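PDB 5BY3: BtGH115A from Bacteroides thetaiotaomicron, which acts as a family GH115 4-O-methyl-alpha-glucuronidase, removing uronic acid decorations with a specificity for decorated arabinogalactans. Local coordinates for residues Leu47-Gln52 / Pro131-Ala136; Arg41-Leu46 / Gly115-Ile120; Arg125-Ser130 / Glu144-Ser149; Arg198-Leu203 / Asn209-Ala214. All coordinates share one frame; numbering follows the deposited sequence.

Contact 1 (Leu47-Gln52 / Pro131-Ala136); sequences LSRDLQ and PWEWWA
Arg49 reaches out from helix 38-55 to Glu133 in the loop after helix 113-126, and one salt bridge carries the contact. Arg49 NH2 donates to Glu133 OE1 across 3.3 Å, with an N-H...O angle of 162°. The carboxylate oxygen lies at the edge of the guanidinium, practically in its plane, and the hydrogen arrives on the syn side of OE1. The planes are turned 65° apart and the grip is single: Glu133 OE2 stays 4.1 Å from Arg49 NH2. Glu133 bends sharply at chi2 (-97°), which swings its carboxylate round toward the arginine.

This bridge is the loose, partly solvent-exposed side, and both groups have stronger partners on helix 193-205: Arg49 NH2 pairs with Glu201 and Glu133 OE1 with Arg205. Arg205 also binds Asp50 OD2, so it probably tempers the repulsion between Asp50 OD1 and Glu133 OE1, which stand 4.7 Å apart. The firm side lies deeper in the loop. There Trp134 CZ3 sits 3.8 Å above the centre of the Trp135 ring, while Trp135 NE1 probably bonds to Arg198 O and its buried indole packs on Leu202. Long, flexible charged side chains suit a span between two backbones at the surface; the flat indole of Trp135 suits a buried place. With a glutamine at Glu133 the negative charge is gone, and Arg49 and Arg205 would each probably lose a charged mate. The whole is a surface salt-bridge network that joins helix 38-55 to the 131-136 loop and, through Glu201 and Arg205, reaches TIM-barrel helix 193-205.

Contact 2 (Arg41-Leu46 / Gly115-Ile120); sequences RTSLDL and GTAYGI
Ile120 of helix 113-126 wedges its two branches against Ser43 and Leu44 of helix 38-55. From CB the side chain forks. The short branch, Ile120 CG2, stands anti to the backbone N and ends 3.5 Å from Ser43 O, lying against the backbone of the neighbouring helix, with Ser43 CB 4.2 Å away. The longer branch runs through CG1, which lies beside the backbone N (chi1 -62°), and stretches on to the tip methyl. Ile120 CD1 meets Leu44 CG at 3.8 Å and Leu44 CD2 at 4.0 Å, the two side chains crossing at about a right angle. A beta-branched residue suits this place because one fork covers backbone while the other reaches a neighbouring side chain.

One turn before Ile120, Ala117 meets Ser43. Ser43 OG touches Ala117 CB at 3.3 Å, and the CA atoms of these two small residues come within 5.7 Å of each other. The buried hydroxyl is satisfied within its own helix, by Val39 O, so it can rest against a methyl group. The axes of the two segments approach to 8.8 Å, 4° from parallel, which such small side chains permit.

On the flanks, Leu44 also touches Cys32, just beyond strand 28-31, whereas Ser43 packs on Leu204 of helix 193-205. Such a pair of parallel helices, close-packed through small residues beside a mixed sheet, is characteristic of a layered alpha/beta fold.

Contact 3 (Arg125-Ser130 / Glu144-Ser149); sequences RLLGVS and ETFRLS
Leu126, the last residue of helix 113-126, and Leu127 just after it lie opposite Phe146 of strand 145-148, the CA atoms of Leu127 and Phe146 being 7.3 Å apart. Just past them, Gly128 takes a positive phi of 84° and closes the helix in a Schellman motif with two bonds back into the last turn, one of them from Gly128 N to Arg125 O at 2.9 Å. A side chain at that position would collide with the preceding carbonyl oxygen, hence the glycine. The strand alternates: Phe146 and Leu148 point at the helix end, while Thr145 and Arg147 are exposed.

Phe146 has CG anti to its N (chi1 176°), which extends the ring toward the two leucines. Leu127 CD2 sits over one face in a CH-pi contact, 3.6 Å from the centroid of the Phe146 ring and 18° off its normal. Leu126 CB meets Phe146 CZ at 4.0 Å, and Leu126 CD1 reaches Leu148 CD2 at 4.2 Å. If Phe146 were replaced by an alanine, the Leu127 methyl would probably lose the surface it rests on and a gap would open beside Leu55 and Phe20. Strand 145-148 pairs with strand 20-23, making this a Schellman-capped helix C terminus covered by a two-stranded antiparallel sheet.

Contact 4 (Arg198-Leu203 / Asn209-Ala214); sequences RIFELL and NTYWPA
A beta-alpha-beta crossover of the TIM barrel is packed here: helix 193-205 lies in the connection between strand 162-166 and its parallel neighbour 210-212, and Phe200 on the helix meets Tyr211 on the strand. Helix and strand segments run roughly antiparallel, at 138°, as the return leg of such a unit must.

The rings form an offset edge-to-face pair, with centroids 5.5 Å apart and planes at 75°. Phe200 offers its edge, CE1 coming within 3.4 Å of Tyr211 CD2. Tyr211 is placed for this by its first torsion, with CG anti to the backbone N (chi1 179°), which carries the ring out from the strand into the helix layer. Two aliphatic side chains flank it, each crossing at about a right angle. Ile199 CD1 touches the far end, 3.8 Å from Tyr211 OH. Leu203 CD1 serves the root, lying 4.2 Å from Tyr211 CB and 3.7 Å from Thr210 O. From within its own segment Pro213 CA covers part of one ring face, 3.3 Å above the plane. A large aromatic thus suits Tyr211, since it fills the width between helix and strand.

At the start of the strand, Thr210 OG1 donates to Asn209 OD1 at 2.7 Å, from above the carbonyl plane; the same oxygen takes Arg163 N, and Asn209 ND2 binds Glu161 O, tying the turn to the start of strand 162-166. Trp212, next along, meets Phe166 and Tyr391 instead. Tyr211 facing a helix and Trp212 meeting other strands is the alternation expected of a TIM-barrel strand between helical shell and barrel interior.

From the N terminus, helix 38-55 supplies the first partners of contact 2 and then of contact 1. Helix 113-126 returns to close contact 2, and its end opens contact 3 before residues 131-136 close contact 1; strand 145-148 then closes contact 3. Contact 1 crosses both contact 2 and contact 3, whereas contacts 2 and 3 follow in series, and contact 4 closes its short loop after all of them. Leu47 CD1 touches Ile120 O, joining contacts 1 and 2. Contact 2 engages the first half of helix 113-126 and contact 3 its C-terminal end, in the N-terminal alpha/beta region; contact 4 belongs to the TIM barrel, reached by contact 1 through Arg49 with Glu201 and Trp135 with Arg198.

Contact 1 (Leu47-Gln52 / Pro131-Ala136)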
# COMPACT_ATOMS: atom_id res chain seq x y z
N LEU A 47 -21.16 0.81 -15.56
CA LEU A 47 -21.54 -0.52 -16.06
C LEU A 47 -21.93 -0.47 -17.54
O LEU A 47 -21.59 -1.37 -18.32
CB LEU A 47 -22.65 -1.16 -15.21
CG LEU A 47 -23.19 -2.52 -15.65
CD1 LEU A 47 -22.22 -3.67 -15.46
CD2 LEU A 47 -24.45 -2.84 -14.90
N SER A 48 -22.63 0.59 -17.90
CA SER A 48 -23.14 0.76 -19.24
C SER A 48 -21.98 0.88 -20.16
O SER A 48 -21.95 0.24 -21.22
CB SER A 48 -23.99 2.03 -19.34
OG SER A 48 -24.97 1.96 -18.36
N ARG A 49 -21.01 1.69 -19.74
CA ARG A 49 -19.73 1.78 -20.43
C ARG A 49 -19.10 0.39 -20.69
O ARG A 49 -18.61 0.12 -21.78
CB ARG A 49 -18.80 2.69 -19.64
CG ARG A 49 -17.52 3.04 -20.35
CD ARG A 49 -16.90 4.22 -19.65
NE ARG A 49 -15.77 3.82 -18.83
CZ ARG A 49 -15.18 4.61 -17.94
NH1 ARG A 49 -15.61 5.85 -17.73
NH2 ARG A 49 -14.14 4.16 -17.26
N ASP A 50 -19.19 -0.50 -19.69
CA ASP A 50 -18.63 -1.85 -19.76
C ASP A 50 -19.50 -2.79 -20.54
O ASP A 50 -18.98 -3.60 -21.28
CB ASP A 50 -18.34 -2.39 -18.34
CG ASP A 50 -17.40 -1.50 -17.55
OD1 ASP A 50 -16.71 -0.63 -18.17
OD2 ASP A 50 -17.38 -1.63 -16.31
N LEU A 51 -20.82 -2.67 -20.40
CA LEU A 51 -21.78 -3.39 -21.25
C LEU A 51 -21.57 -3.14 -22.77
O LEU A 51 -21.61 -4.09 -23.55
CB LEU A 51 -23.23 -3.04 -20.84
CG LEU A 51 -23.75 -3.85 -19.65
CD1 LEU A 51 -24.84 -3.05 -18.96
CD2 LEU A 51 -24.25 -5.23 -20.02
N GLN A 52 -21.37 -1.88 -23.15
CA GLN A 52 -20.93 -1.50 -24.48
C GLN A 52 -19.58 -2.12 -24.87
O GLN A 52 -19.46 -2.70 -25.95
CB GLN A 52 -20.83 0.04 -24.58
CG GLN A 52 -20.86 0.61 -25.99
CD GLN A 52 -22.09 0.18 -26.80
OE1 GLN A 52 -23.22 0.59 -26.53
NE2 GLN A 52 -21.87 -0.65 -27.81
N PRO A 131 -10.32 -3.54 -12.80
CA PRO A 131 -10.12 -2.19 -12.23
C PRO A 131 -9.18 -1.27 -13.04
O PRO A 131 -9.37 -0.05 -13.03
CB PRO A 131 -9.48 -2.47 -10.87
CG PRO A 131 -10.12 -3.77 -10.45
CD PRO A 131 -10.36 -4.56 -11.72
N TRP A 132 -8.21 -1.86 -13.73
CA TRP A 132 -7.20 -1.10 -14.45
C TRP A 132 -7.45 -1.01 -15.98
O TRP A 132 -6.54 -0.61 -16.75
CB TRP A 132 -5.85 -1.72 -14.16
CG TRP A 132 -5.65 -1.94 -12.70
CD1 TRP A 132 -5.91 -3.07 -12.02
CD2 TRP A 132 -5.19 -0.98 -11.76
NE1 TRP A 132 -5.62 -2.88 -10.68
CE2 TRP A 132 -5.19 -1.60 -10.50
CE3 TRP A 132 -4.79 0.35 -11.86
CZ2 TRP A 132 -4.78 -0.96 -9.35
CZ3 TRP A 132 -4.38 1.01 -10.72
CH2 TRP A 132 -4.37 0.35 -9.47
N GLU A 133 -8.65 -1.41 -16.39
CA GLU A 133 -9.25 -1.16 -17.70
C GLU A 133 -8.72 0.13 -18.33
O GLU A 133 -8.15 0.14 -19.43
CB GLU A 133 -10.77 -1.09 -17.51
CG GLU A 133 -11.61 -0.56 -18.66
CD GLU A 133 -11.98 0.90 -18.54
OE1 GLU A 133 -12.45 1.34 -17.46
OE2 GLU A 133 -11.81 1.61 -19.55
N TRP A 134 -8.89 1.23 -17.62
CA TRP A 134 -8.38 2.50 -18.06
C TRP A 134 -6.99 2.79 -17.49
O TRP A 134 -6.13 3.29 -18.24
CB TRP A 134 -9.35 3.62 -17.69
CG TRP A 134 -9.02 4.91 -18.43
CD1 TRP A 134 -9.35 5.23 -19.73
CD2 TRP A 134 -8.29 6.03 -17.90
NE1 TRP A 134 -8.87 6.49 -20.03
CE2 TRP A 134 -8.21 7.00 -18.94
CE3 TRP A 134 -7.73 6.31 -16.65
CZ2 TRP A 134 -7.58 8.22 -18.77
CZ3 TRP A 134 -7.08 7.53 -16.48
CH2 TRP A 134 -7.01 8.48 -17.54
N TRP A 135 -6.79 2.48 -16.20
CA TRP A 135 -5.63 2.97 -15.43
C TRP A 135 -4.32 2.22 -15.73
O TRP A 135 -3.20 2.73 -15.47
CB TRP A 135 -5.94 3.00 -13.93
CG TRP A 135 -6.66 4.28 -13.48
CD1 TRP A 135 -8.03 4.49 -13.36
CD2 TRP A 135 -6.04 5.53 -13.13
NE1 TRP A 135 -8.27 5.78 -12.95
CE2 TRP A 135 -7.07 6.43 -12.79
CE3 TRP A 135 -4.70 5.97 -13.06
CZ2 TRP A 135 -6.81 7.75 -12.41
CZ3 TRP A 135 -4.43 7.27 -12.67
CH2 TRP A 135 -5.50 8.16 -12.37
N ALA A 136 -4.43 1.02 -16.28
CA ALA A 136 -3.27 0.38 -16.86
C ALA A 136 -3.57 -0.19 -18.24
O ALA A 136 -2.88 -1.08 -18.71
CB ALA A 136 -2.70 -0.68 -15.93

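Contact 2 (Arg41-Leu46 / Gly115-Ile120)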
# COMPACT_ATOMS: atom_id res chain seq x y z
N ARG A 41 -26.17 6.04 -9.44
CA ARG A 41 -26.30 6.45 -10.83
C ARG A 41 -24.94 6.50 -11.54
O ARG A 41 -24.83 6.08 -12.68
CB ARG A 41 -27.09 7.76 -10.97
CG ARG A 41 -28.58 7.57 -11.29
CD ARG A 41 -29.48 8.69 -10.75
NE ARG A 41 -28.82 10.01 -10.76
CZ ARG A 41 -28.54 10.75 -9.68
NH1 ARG A 41 -28.86 10.35 -8.45
NH2 ARG A 41 -27.93 11.93 -9.83
N THR A 42 -23.91 6.92 -10.82
CA THR A 42 -22.54 6.97 -11.34
C THR A 42 -22.03 5.59 -11.76
O THR A 42 -21.39 5.48 -12.80
CB THR A 42 -21.59 7.55 -10.30
OG1 THR A 42 -22.09 8.81 -9.86
CG2 THR A 42 -20.24 7.77 -10.89
N SER A 43 -22.34 4.57 -10.96
CA SER A 43 -21.92 3.18 -11.16
C SER A 43 -22.67 2.50 -12.29
O SER A 43 -22.12 1.65 -13.01
CB SER A 43 -22.14 2.36 -9.87
OG SER A 43 -21.62 3.07 -8.76
N LEU A 44 -23.94 2.86 -12.39
CA LEU A 44 -24.72 2.52 -13.54
C LEU A 44 -24.06 2.99 -14.84
O LEU A 44 -23.89 2.18 -15.75
CB LEU A 44 -26.13 3.05 -13.40
CG LEU A 44 -27.04 2.02 -12.73
CD1 LEU A 44 -28.45 2.56 -12.69
CD2 LEU A 44 -27.01 0.70 -13.46
N ASP A 45 -23.66 4.26 -14.91
CA ASP A 45 -22.91 4.78 -16.07
C ASP A 45 -21.68 3.92 -16.38
O ASP A 45 -21.44 3.55 -17.55
CB ASP A 45 -22.52 6.26 -15.87
CG ASP A 45 -23.69 7.23 -16.02
OD1 ASP A 45 -24.84 6.82 -16.30
OD2 ASP A 45 -23.45 8.44 -15.85
N LEU A 46 -20.93 3.59 -15.33
CA LEU A 46 -19.73 2.78 -15.45
C LEU A 46 -20.05 1.40 -15.99
O LEU A 46 -19.31 0.90 -16.80
CB LEU A 46 -19.02 2.63 -14.11
CG LEU A 46 -17.85 3.55 -13.82
CD1 LEU A 46 -17.22 3.16 -12.48
CD2 LEU A 46 -16.82 3.55 -14.96
N GLY A 115 -23.57 -0.09 -1.05
CA GLY A 115 -23.85 -1.49 -1.34
C GLY A 115 -24.46 -1.71 -2.70
O GLY A 115 -24.09 -2.63 -3.42
N THR A 116 -25.43 -0.89 -3.05
CA THR A 116 -26.05 -0.98 -4.35
C THR A 116 -24.99 -0.73 -5.45
O THR A 116 -24.90 -1.51 -6.38
CB THR A 116 -27.23 0.01 -4.44
OG1 THR A 116 -28.11 -0.26 -3.35
CG2 THR A 116 -28.00 -0.12 -5.76
N ALA A 117 -24.19 0.34 -5.29
CA ALA A 117 -23.11 0.67 -6.22
C ALA A 117 -22.16 -0.52 -6.44
O ALA A 117 -21.82 -0.85 -7.60
CB ALA A 117 -22.33 1.88 -5.74
N TYR A 118 -21.77 -1.16 -5.33
CA TYR A 118 -20.77 -2.23 -5.38
C TYR A 118 -21.32 -3.47 -6.06
O TYR A 118 -20.57 -4.17 -6.79
CB TYR A 118 -20.23 -2.51 -3.98
CG TYR A 118 -19.48 -1.34 -3.38
CD1 TYR A 118 -18.68 -0.53 -4.19
CD2 TYR A 118 -19.54 -1.06 -2.00
CE1 TYR A 118 -17.96 0.53 -3.68
CE2 TYR A 118 -18.81 0.01 -1.47
CZ TYR A 118 -18.03 0.81 -2.32
OH TYR A 118 -17.28 1.90 -1.88
N GLY A 119 -22.62 -3.73 -5.84
CA GLY A 119 -23.38 -4.78 -6.56
C GLY A 119 -23.37 -4.68 -8.08
O GLY A 119 -23.12 -5.66 -8.78
N ILE A 120 -23.66 -3.46 -8.57
CA ILE A 120 -23.59 -3.08 -9.98
C ILE A 120 -22.20 -3.30 -10.60
O ILE A 120 -22.06 -3.86 -11.69
CB ILE A 120 -24.00 -1.59 -10.15
CG1 ILE A 120 -25.45 -1.41 -9.68
CG2 ILE A 120 -23.76 -1.14 -11.59
CD1 ILE A 120 -25.96 0.01 -9.63

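Contact 3 (Arg125-Ser130 / Glu144-Ser149)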
# COMPACT_ATOMS: atom_id res chain seq x y z
N ARG A 125 -17.17 -6.63 -12.97
CA ARG A 125 -16.11 -7.65 -12.74
C ARG A 125 -16.40 -9.01 -13.41
O ARG A 125 -15.48 -9.63 -13.98
CB ARG A 125 -15.82 -7.85 -11.24
CG ARG A 125 -14.99 -6.73 -10.61
CD ARG A 125 -15.24 -6.55 -9.10
NE ARG A 125 -14.21 -5.72 -8.46
CZ ARG A 125 -12.95 -6.12 -8.16
NH1 ARG A 125 -12.51 -7.37 -8.39
NH2 ARG A 125 -12.11 -5.25 -7.60
N LEU A 126 -17.66 -9.46 -13.33
CA LEU A 126 -18.16 -10.70 -13.94
C LEU A 126 -18.04 -10.68 -15.48
O LEU A 126 -17.86 -11.70 -16.14
CB LEU A 126 -19.63 -10.89 -13.55
CG LEU A 126 -19.96 -11.30 -12.12
CD1 LEU A 126 -21.43 -11.39 -11.94
CD2 LEU A 126 -19.32 -12.63 -11.73
N LEU A 127 -18.19 -9.50 -16.06
CA LEU A 127 -18.03 -9.34 -17.47
C LEU A 127 -16.53 -9.35 -17.84
O LEU A 127 -16.18 -9.26 -19.03
CB LEU A 127 -18.70 -8.05 -17.90
CG LEU A 127 -20.21 -8.03 -17.74
CD1 LEU A 127 -20.65 -6.63 -18.07
CD2 LEU A 127 -20.91 -9.01 -18.67
N GLY A 128 -15.66 -9.48 -16.84
CA GLY A 128 -14.25 -9.59 -17.10
C GLY A 128 -13.57 -8.25 -17.27
O GLY A 128 -12.52 -8.18 -17.92
N VAL A 129 -14.14 -7.20 -16.68
CA VAL A 129 -13.54 -5.85 -16.72
C VAL A 129 -12.64 -5.61 -15.49
O VAL A 129 -13.11 -5.59 -14.36
CB VAL A 129 -14.61 -4.74 -16.86
CG1 VAL A 129 -13.99 -3.37 -17.06
CG2 VAL A 129 -15.57 -5.06 -18.01
N SER A 130 -11.33 -5.46 -15.73
CA SER A 130 -10.35 -5.15 -14.70
C SER A 130 -10.57 -3.73 -14.12
O SER A 130 -10.95 -2.81 -14.86
CB SER A 130 -8.94 -5.26 -15.31
OG SER A 130 -7.95 -4.48 -14.63
N GLU A 144 -19.19 -12.89 -26.67
CA GLU A 144 -20.33 -13.23 -27.50
C GLU A 144 -21.64 -13.27 -26.73
O GLU A 144 -22.62 -12.72 -27.22
CB GLU A 144 -20.10 -14.54 -28.23
CG GLU A 144 -19.74 -14.33 -29.68
CD GLU A 144 -20.83 -13.60 -30.49
OE1 GLU A 144 -22.03 -14.01 -30.41
OE2 GLU A 144 -20.49 -12.62 -31.20
N THR A 145 -21.65 -13.96 -25.59
CA THR A 145 -22.79 -13.95 -24.65
C THR A 145 -22.29 -13.89 -23.21
O THR A 145 -21.16 -14.31 -22.90
CB THR A 145 -23.69 -15.19 -24.75
OG1 THR A 145 -22.88 -16.35 -24.59
CG2 THR A 145 -24.43 -15.29 -26.09
N PHE A 146 -23.14 -13.34 -22.35
CA PHE A 146 -22.97 -13.39 -20.92
C PHE A 146 -24.17 -14.09 -20.30
O PHE A 146 -25.30 -13.62 -20.47
CB PHE A 146 -22.81 -11.99 -20.34
CG PHE A 146 -22.72 -11.98 -18.85
CD1 PHE A 146 -21.62 -12.55 -18.21
CD2 PHE A 146 -23.73 -11.41 -18.09
CE1 PHE A 146 -21.53 -12.55 -16.81
CE2 PHE A 146 -23.65 -11.41 -16.71
CZ PHE A 146 -22.55 -11.98 -16.07
N ARG A 147 -23.90 -15.17 -19.56
CA ARG A 147 -24.90 -16.13 -19.07
C ARG A 147 -24.64 -16.51 -17.62
O ARG A 147 -23.64 -17.17 -17.32
CB ARG A 147 -24.81 -17.39 -19.92
CG ARG A 147 -25.95 -18.38 -19.73
CD ARG A 147 -25.40 -19.77 -19.45
NE ARG A 147 -24.47 -20.26 -20.49
CZ ARG A 147 -23.43 -21.07 -20.26
NH1 ARG A 147 -23.17 -21.47 -19.02
NH2 ARG A 147 -22.66 -21.48 -21.27
N LEU A 148 -25.53 -16.07 -16.74
CA LEU A 148 -25.57 -16.48 -15.34
C LEU A 148 -26.76 -17.42 -15.04
O LEU A 148 -27.90 -17.19 -15.50
CB LEU A 148 -25.70 -15.26 -14.41
CG LEU A 148 -24.59 -14.22 -14.15
CD1 LEU A 148 -25.15 -13.23 -13.15
CD2 LEU A 148 -23.28 -14.81 -13.64
N SER A 149 -26.50 -18.43 -14.21
CA SER A 149 -27.50 -19.44 -13.83
C SER A 149 -28.70 -18.87 -13.11
O SER A 149 -28.57 -17.85 -12.40
CB SER A 149 -26.86 -20.47 -12.93
OG SER A 149 -26.47 -21.56 -13.72

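Contact 4 (Arg198-Leu203 / Asn209-Ala214)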
# COMPACT_ATOMS: atom_id res chain seq x y z
N ARG A 198 -11.72 10.31 -12.69
CA ARG A 198 -10.91 9.15 -13.05
C ARG A 198 -10.39 8.35 -11.84
O ARG A 198 -10.49 7.12 -11.85
CB ARG A 198 -9.74 9.54 -13.96
CG ARG A 198 -10.13 9.72 -15.42
CD ARG A 198 -10.76 8.49 -16.08
NE ARG A 198 -11.04 8.81 -17.48
CZ ARG A 198 -11.65 8.04 -18.39
NH1 ARG A 198 -12.12 6.81 -18.12
NH2 ARG A 198 -11.78 8.54 -19.61
N ILE A 199 -9.85 9.04 -10.83
CA ILE A 199 -9.44 8.42 -9.58
C ILE A 199 -10.61 7.74 -8.87
O ILE A 199 -10.50 6.57 -8.43
CB ILE A 199 -8.73 9.41 -8.65
CG1 ILE A 199 -7.53 10.03 -9.39
CG2 ILE A 199 -8.30 8.70 -7.37
CD1 ILE A 199 -6.81 11.14 -8.65
N PHE A 200 -11.75 8.43 -8.83
CA PHE A 200 -12.92 7.86 -8.18
C PHE A 200 -13.50 6.64 -8.89
O PHE A 200 -13.95 5.69 -8.20
CB PHE A 200 -13.99 8.90 -7.88
CG PHE A 200 -13.50 10.14 -7.16
CD1 PHE A 200 -12.45 10.11 -6.26
CD2 PHE A 200 -14.14 11.37 -7.38
CE1 PHE A 200 -12.03 11.26 -5.62
CE2 PHE A 200 -13.71 12.54 -6.75
CZ PHE A 200 -12.67 12.48 -5.86
N GLU A 201 -13.45 6.61 -10.23
CA GLU A 201 -13.75 5.35 -10.96
C GLU A 201 -12.87 4.20 -10.47
O GLU A 201 -13.31 3.06 -10.31
CB GLU A 201 -13.42 5.46 -12.45
CG GLU A 201 -14.39 6.20 -13.32
CD GLU A 201 -13.90 6.31 -14.76
OE1 GLU A 201 -12.95 5.60 -15.19
OE2 GLU A 201 -14.49 7.12 -15.46
N LEU A 202 -11.59 4.50 -10.31
CA LEU A 202 -10.64 3.48 -9.92
C LEU A 202 -11.02 2.98 -8.54
O LEU A 202 -11.01 1.76 -8.33
CB LEU A 202 -9.21 4.00 -9.98
CG LEU A 202 -8.05 3.13 -9.51
CD1 LEU A 202 -7.99 1.79 -10.22
CD2 LEU A 202 -6.76 3.91 -9.72
N LEU A 203 -11.40 3.90 -7.64
CA LEU A 203 -11.72 3.51 -6.26
C LEU A 203 -13.00 2.72 -6.20
O LEU A 203 -13.06 1.70 -5.53
CB LEU A 203 -11.81 4.72 -5.33
CG LEU A 203 -10.53 5.53 -5.14
CD1 LEU A 203 -10.84 6.76 -4.30
CD2 LEU A 203 -9.39 4.71 -4.54
N ASN A 209 -13.81 3.35 -0.64
CA ASN A 209 -14.83 4.38 -0.41
C ASN A 209 -14.30 5.73 0.02
O ASN A 209 -15.08 6.69 0.08
CB ASN A 209 -15.95 3.89 0.53
CG ASN A 209 -15.43 3.40 1.86
OD1 ASN A 209 -14.27 3.65 2.24
ND2 ASN A 209 -16.29 2.67 2.59
N THR A 210 -12.99 5.79 0.29
CA THR A 210 -12.35 6.93 0.95
C THR A 210 -11.16 7.49 0.12
O THR A 210 -10.52 6.75 -0.59
CB THR A 210 -11.89 6.48 2.36
OG1 THR A 210 -13.01 5.93 3.08
CG2 THR A 210 -11.28 7.60 3.14
N TYR A 211 -10.88 8.78 0.23
CA TYR A 211 -9.79 9.42 -0.49
C TYR A 211 -9.15 10.49 0.36
O TYR A 211 -9.86 11.27 0.98
CB TYR A 211 -10.34 10.06 -1.78
CG TYR A 211 -9.34 10.79 -2.69
CD1 TYR A 211 -8.10 10.26 -2.99
CD2 TYR A 211 -9.70 12.01 -3.29
CE1 TYR A 211 -7.21 10.94 -3.81
CE2 TYR A 211 -8.84 12.67 -4.13
CZ TYR A 211 -7.59 12.14 -4.39
OH TYR A 211 -6.70 12.82 -5.23
N TRP A 212 -7.82 10.50 0.41
CA TRP A 212 -7.08 11.63 0.93
C TRP A 212 -6.44 12.29 -0.29
O TRP A 212 -5.53 11.73 -0.87
CB TRP A 212 -5.99 11.20 1.92
CG TRP A 212 -6.47 10.62 3.23
CD1 TRP A 212 -7.77 10.35 3.64
CD2 TRP A 212 -5.63 10.19 4.31
NE1 TRP A 212 -7.77 9.82 4.91
CE2 TRP A 212 -6.48 9.70 5.34
CE3 TRP A 212 -4.24 10.20 4.52
CZ2 TRP A 212 -5.97 9.22 6.54
CZ3 TRP A 212 -3.74 9.72 5.71
CH2 TRP A 212 -4.59 9.25 6.70
N PRO A 213 -6.93 13.47 -0.70
CA PRO A 213 -6.48 14.11 -1.94
C PRO A 213 -5.02 14.54 -1.85
O PRO A 213 -4.52 14.62 -0.74
CB PRO A 213 -7.37 15.34 -2.03
CG PRO A 213 -7.68 15.68 -0.59
CD PRO A 213 -7.82 14.36 0.09
N ALA A 214 -4.37 14.82 -2.99
CA ALA A 214 -2.99 15.42 -3.03
C ALA A 214 -3.00 16.72 -2.29
O ALA A 214 -3.99 17.45 -2.34
CB ALA A 214 -2.55 15.70 -4.47